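Local coordinates for protein afamin (Homo sapiens, PDB 6FAK) that carries hydrophobic molecules in body fluids, binds vitamin E and keeps lipidated Wnt proteins soluble and active, at residues 211-222 and 234-245. Numbering follows the deposited sequence.
Sequences TKVVHFIYIAIL and LISLVEDVSSNY
Y218 and L222, one helical turn apart on helix 216-225, plug two successive holes in helix 231-250 and so offer a compact example of knobs-into-holes packing in the all-helical albumin fold. The axes of 216-222 and 234-245 run at 126° and approach to 9.7 Å. L222 enters the hole formed by L234, L237, V238 and V241: its CB lies 3.6 Å from CD2 of L234, while its CD1 reaches CG2 of V238 and meets CG2 of V241 tip to tip. I219 extends this buried patch, its CG1 resting 3.9 Å from V238 CG2 and its CG2 on the CD1 methyl of L234; it also touches helix 326-339. The Y218 ring fills the next hole, among V238, V241, S242 and Y245. With CG only roughly anti to its carbonyl carbon (chi1 -33°, turned off the staggered position), the ring receives V241 CG1 over one face, a CH-pi contact of 4.2 Å from methyl to centroid, and V214 O lies over the opposite face. Its CE2 comes within 3.5 Å of S242 CA. The Y245 ring lies nearly parallel to that of Y218, at 14°, but strongly displaced, with little of one ring over the other. Near T211 and H215 the packing thins: V238 CG1 meets the edge of the H215 imidazole, near its plane. At the hydroxyl end of Y218, on the T211 side, a water joins Y218 OH (3.0 Å) to S242 O and, in one of two conformers, to S242 OG. Within the pocket region for hydrophobic ligands, the helices are thus joined by apolar fit along L222 and I219, while the buried tyrosine's hydroxyl finds its polar link across the contact through water.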
loop_
_atom_site.group_PDB
_atom_site.type_symbol
_atom_site.label_atom_id
_atom_site.label_comp_id
_atom_site.label_asym_id
_atom_site.label_seq_id
_atom_site.Cartn_x
_atom_site.Cartn_y
_atom_site.Cartn_z
ATOM N N THR A 211 11.384 -12.935 -5.599
ATOM C CA THR A 211 10.132 -13.708 -5.763
ATOM C C THR A 211 10.065 -14.973 -4.869
ATOM O O THR A 211 8.981 -15.416 -4.510
ATOM C CB THR A 211 9.828 -14.090 -7.253
ATOM O OG1 THR A 211 10.766 -15.062 -7.727
ATOM C CG2 THR A 211 9.858 -12.892 -8.190
ATOM N N LYS A 212 11.212 -15.535 -4.510
ATOM C CA LYS A 212 11.269 -16.809 -3.772
ATOM C C LYS A 212 10.746 -16.801 -2.330
ATOM O O LYS A 212 10.385 -17.845 -1.811
ATOM C CB LYS A 212 12.713 -17.363 -3.758
ATOM C CG LYS A 212 13.202 -17.927 -5.080
ATOM C CD LYS A 212 14.665 -18.383 -5.027
ATOM C CE LYS A 212 14.934 -19.449 -3.966
ATOM N NZ LYS A 212 15.532 -18.909 -2.708
ATOM N N VAL A 213 10.854 -15.647 -1.671
ATOM C CA VAL A 213 10.436 -15.380 -0.333
ATOM C C VAL A 213 9.030 -14.856 -0.472
ATOM O O VAL A 213 8.126 -15.202 0.295
ATOM C CB VAL A 213 11.343 -14.281 0.266
ATOM C CG1 VAL A 213 10.718 -13.667 1.492
ATOM C CG2 VAL A 213 12.769 -14.820 0.476
ATOM N N VAL A 214 8.834 -14.010 -1.469
ATOM C CA VAL A 214 7.588 -13.316 -1.588
ATOM C C VAL A 214 6.427 -14.138 -2.043
ATOM O O VAL A 214 5.359 -13.866 -1.558
ATOM C CB VAL A 214 7.788 -11.949 -2.337
ATOM C CG1 VAL A 214 6.478 -11.222 -2.606
ATOM C CG2 VAL A 214 8.691 -11.064 -1.498
ATOM N N HIS A 215 6.593 -15.181 -2.876
ATOM C CA HIS A 215 5.430 -15.983 -3.331
ATOM C C HIS A 215 4.792 -16.877 -2.225
ATOM O O HIS A 215 3.686 -17.440 -2.402
ATOM C CB HIS A 215 5.781 -16.831 -4.551
ATOM C CG HIS A 215 6.396 -18.151 -4.220
ATOM N ND1 HIS A 215 7.704 -18.276 -3.796
ATOM C CD2 HIS A 215 5.894 -19.408 -4.258
ATOM C CE1 HIS A 215 7.969 -19.546 -3.547
ATOM N NE2 HIS A 215 6.900 -20.258 -3.845
ATOM N N PHE A 216 5.448 -16.966 -1.077
ATOM C CA PHE A 216 4.778 -17.457 0.130
ATOM C C PHE A 216 3.572 -16.607 0.573
ATOM O O PHE A 216 2.557 -17.144 1.061
ATOM C CB PHE A 216 5.782 -17.762 1.241
ATOM C CG PHE A 216 6.489 -19.060 1.015
ATOM C CD1 PHE A 216 7.491 -19.175 0.033
ATOM C CD2 PHE A 216 6.103 -20.202 1.680
ATOM C CE1 PHE A 216 8.133 -20.397 -0.209
ATOM C CE2 PHE A 216 6.725 -21.431 1.426
ATOM C CZ PHE A 216 7.715 -21.544 0.482
ATOM N N ILE A 217 3.662 -15.309 0.302
ATOM C CA ILE A 217 2.544 -14.412 0.513
ATOM C C ILE A 217 1.328 -14.859 -0.293
ATOM O O ILE A 217 0.247 -14.858 0.234
ATOM C CB ILE A 217 2.865 -12.935 0.123
ATOM C CG1 ILE A 217 3.899 -12.359 1.060
ATOM C CG2 ILE A 217 1.598 -12.053 0.149
ATOM C CD1 ILE A 217 4.350 -10.974 0.630
ATOM N N TYR A 218 1.515 -15.213 -1.567
ATOM C CA TYR A 218 0.408 -15.563 -2.439
ATOM C C TYR A 218 -0.139 -16.937 -2.068
ATOM O O TYR A 218 -1.349 -17.205 -2.181
ATOM C CB TYR A 218 0.783 -15.498 -3.956
ATOM C CG TYR A 218 1.798 -14.437 -4.408
ATOM C CD1 TYR A 218 1.631 -13.084 -4.072
ATOM C CD2 TYR A 218 2.879 -14.776 -5.237
ATOM C CE1 TYR A 218 2.570 -12.120 -4.487
ATOM C CE2 TYR A 218 3.785 -13.820 -5.692
ATOM C CZ TYR A 218 3.647 -12.487 -5.303
ATOM O OH TYR A 218 4.595 -11.552 -5.708
ATOM N N ILE A 219 0.735 -17.846 -1.648
ATOM C CA ILE A 219 0.253 -19.158 -1.192
ATOM C C ILE A 219 -0.642 -18.937 0.000
ATOM O O ILE A 219 -1.752 -19.512 0.085
ATOM C CB ILE A 219 1.391 -20.144 -0.826
ATOM C CG1 ILE A 219 2.227 -20.538 -2.055
ATOM C CG2 ILE A 219 0.794 -21.408 -0.169
ATOM C CD1 ILE A 219 3.608 -21.093 -1.717
ATOM N N ALA A 220 -0.182 -18.105 0.938
ATOM C CA ALA A 220 -0.968 -17.908 2.161
ATOM C C ALA A 220 -2.319 -17.262 1.865
ATOM O O ALA A 220 -3.295 -17.748 2.345
ATOM C CB ALA A 220 -0.210 -17.118 3.216
ATOM N N ILE A 221 -2.361 -16.195 1.044
ATOM C CA ILE A 221 -3.603 -15.470 0.739
ATOM C C ILE A 221 -4.575 -16.331 -0.070
ATOM O O ILE A 221 -5.789 -16.380 0.230
ATOM C CB ILE A 221 -3.342 -14.174 -0.072
ATOM C CG1 ILE A 221 -2.648 -13.117 0.795
ATOM C CG2 ILE A 221 -4.657 -13.566 -0.616
ATOM C CD1 ILE A 221 -2.036 -11.979 -0.020
ATOM N N LEU A 222 -4.069 -16.952 -1.141
ATOM C CA LEU A 222 -4.940 -17.808 -1.984
ATOM C C LEU A 222 -5.511 -19.054 -1.250
ATOM O O LEU A 222 -6.658 -19.508 -1.501
ATOM C CB LEU A 222 -4.207 -18.155 -3.262
ATOM C CG LEU A 222 -3.796 -16.983 -4.179
ATOM C CD1 LEU A 222 -2.900 -17.422 -5.304
ATOM C CD2 LEU A 222 -5.062 -16.344 -4.762
ATOM N N LEU A 234 -3.470 -24.769 -6.903
ATOM C CA LEU A 234 -2.956 -23.611 -6.148
ATOM C C LEU A 234 -1.540 -23.196 -6.599
ATOM O O LEU A 234 -1.261 -22.002 -6.868
ATOM C CB LEU A 234 -3.001 -23.936 -4.657
ATOM C CG LEU A 234 -2.621 -22.953 -3.541
ATOM C CD1 LEU A 234 -1.162 -22.869 -3.331
ATOM C CD2 LEU A 234 -3.176 -21.589 -3.828
ATOM N N ILE A 235 -0.639 -24.163 -6.712
ATOM C CA ILE A 235 0.720 -23.851 -7.173
ATOM C C ILE A 235 0.687 -23.275 -8.573
ATOM O O ILE A 235 1.331 -22.278 -8.838
ATOM C CB ILE A 235 1.711 -25.035 -7.061
ATOM C CG1 ILE A 235 1.945 -25.370 -5.595
ATOM C CG2 ILE A 235 3.021 -24.757 -7.786
ATOM C CD1 ILE A 235 2.436 -24.258 -4.712
ATOM N N SER A 236 -0.143 -23.824 -9.431
ATOM C CA SER A 236 -0.299 -23.299 -10.769
ATOM C C SER A 236 -0.807 -21.837 -10.790
ATOM O O SER A 236 -0.284 -20.985 -11.543
ATOM C CB SER A 236 -1.229 -24.224 -11.574
ATOM O OG SER A 236 -1.264 -23.786 -12.902
ATOM N N LEU A 237 -1.767 -21.550 -9.915
ATOM C CA LEU A 237 -2.340 -20.215 -9.786
ATOM C C LEU A 237 -1.303 -19.238 -9.219
ATOM O O LEU A 237 -1.202 -18.106 -9.683
ATOM C CB LEU A 237 -3.587 -20.258 -8.915
ATOM C CG LEU A 237 -4.410 -19.008 -8.688
ATOM C CD1 LEU A 237 -4.857 -18.409 -10.026
ATOM C CD2 LEU A 237 -5.589 -19.303 -7.782
ATOM N N VAL A 238 -0.554 -19.690 -8.223
ATOM C CA VAL A 238 0.507 -18.915 -7.627
ATOM C C VAL A 238 1.549 -18.495 -8.665
ATOM O O VAL A 238 2.025 -17.348 -8.601
ATOM C CB VAL A 238 1.170 -19.627 -6.453
ATOM C CG1 VAL A 238 2.523 -18.995 -6.074
ATOM C CG2 VAL A 238 0.226 -19.647 -5.270
ATOM N N GLU A 239 1.895 -19.386 -9.597
ATOM C CA GLU A 239 2.782 -19.030 -10.719
ATOM C C GLU A 239 2.250 -17.883 -11.581
ATOM O O GLU A 239 3.015 -16.952 -11.901
ATOM C CB GLU A 239 3.098 -20.251 -11.611
ATOM C CG GLU A 239 3.984 -21.264 -10.925
ATOM C CD GLU A 239 5.449 -21.058 -11.245
ATOM O OE1 GLU A 239 5.896 -19.894 -11.420
ATOM O OE2 GLU A 239 6.168 -22.072 -11.353
ATOM N N ASP A 240 0.956 -17.923 -11.901
ATOM C CA ASP A 240 0.305 -16.846 -12.625
ATOM C C ASP A 240 0.285 -15.528 -11.824
ATOM O O ASP A 240 0.589 -14.448 -12.386
ATOM C CB ASP A 240 -1.116 -17.220 -13.050
ATOM C CG ASP A 240 -1.177 -18.282 -14.176
ATOM O OD1 ASP A 240 -0.161 -18.627 -14.816
ATOM O OD2 ASP A 240 -2.294 -18.798 -14.419
ATOM N N VAL A 241 -0.038 -15.611 -10.530
ATOM C CA VAL A 241 -0.033 -14.446 -9.686
ATOM C C VAL A 241 1.363 -13.819 -9.563
ATOM O O VAL A 241 1.473 -12.581 -9.648
ATOM C CB VAL A 241 -0.630 -14.740 -8.298
ATOM C CG1 VAL A 241 -0.555 -13.526 -7.426
ATOM C CG2 VAL A 241 -2.083 -15.127 -8.415
ATOM N N SER A 242 2.397 -14.640 -9.356
ATOM C CA SER A 242 3.751 -14.133 -9.227
ATOM C C SER A 242 4.215 -13.387 -10.506
ATOM O O SER A 242 4.759 -12.285 -10.414
ATOM C CB SER A 242 4.719 -15.239 -8.818
ATOM O OG SER A 242 6.041 -14.779 -8.814
ATOM N N SER A 243 3.971 -13.973 -11.678
ATOM C CA SER A 243 4.199 -13.280 -12.964
ATOM C C SER A 243 3.431 -11.975 -13.059
ATOM O O SER A 243 3.984 -10.974 -13.488
ATOM C CB SER A 243 3.831 -14.214 -14.175
ATOM O OG SER A 243 4.780 -15.255 -14.158
ATOM N N ASN A 244 2.173 -11.980 -12.631
ATOM C CA ASN A 244 1.341 -10.807 -12.587
ATOM C C ASN A 244 1.971 -9.692 -11.742
ATOM O O ASN A 244 2.066 -8.541 -12.206
ATOM C CB ASN A 244 -0.037 -11.205 -12.039
ATOM C CG ASN A 244 -1.106 -10.163 -12.241
ATOM O OD1 ASN A 244 -0.906 -9.115 -12.876
ATOM N ND2 ASN A 244 -2.303 -10.489 -11.741
ATOM N N TYR A 245 2.402 -10.004 -10.521
ATOM C CA TYR A 245 3.165 -9.024 -9.722
ATOM C C TYR A 245 4.496 -8.593 -10.363
ATOM O O TYR A 245 4.818 -7.442 -10.285
ATOM C CB TYR A 245 3.417 -9.481 -8.281
ATOM C CG TYR A 245 2.237 -9.232 -7.459
ATOM C CD1 TYR A 245 2.089 -8.030 -6.787
ATOM C CD2 TYR A 245 1.250 -10.166 -7.347
ATOM C CE1 TYR A 245 0.978 -7.790 -6.026
ATOM C CE2 TYR A 245 0.141 -9.928 -6.587
ATOM C CZ TYR A 245 0.017 -8.724 -5.928
ATOM O OH TYR A 245 -1.111 -8.455 -5.218
HETATM O O HOH W 1 6.338 -12.111 -8.088
#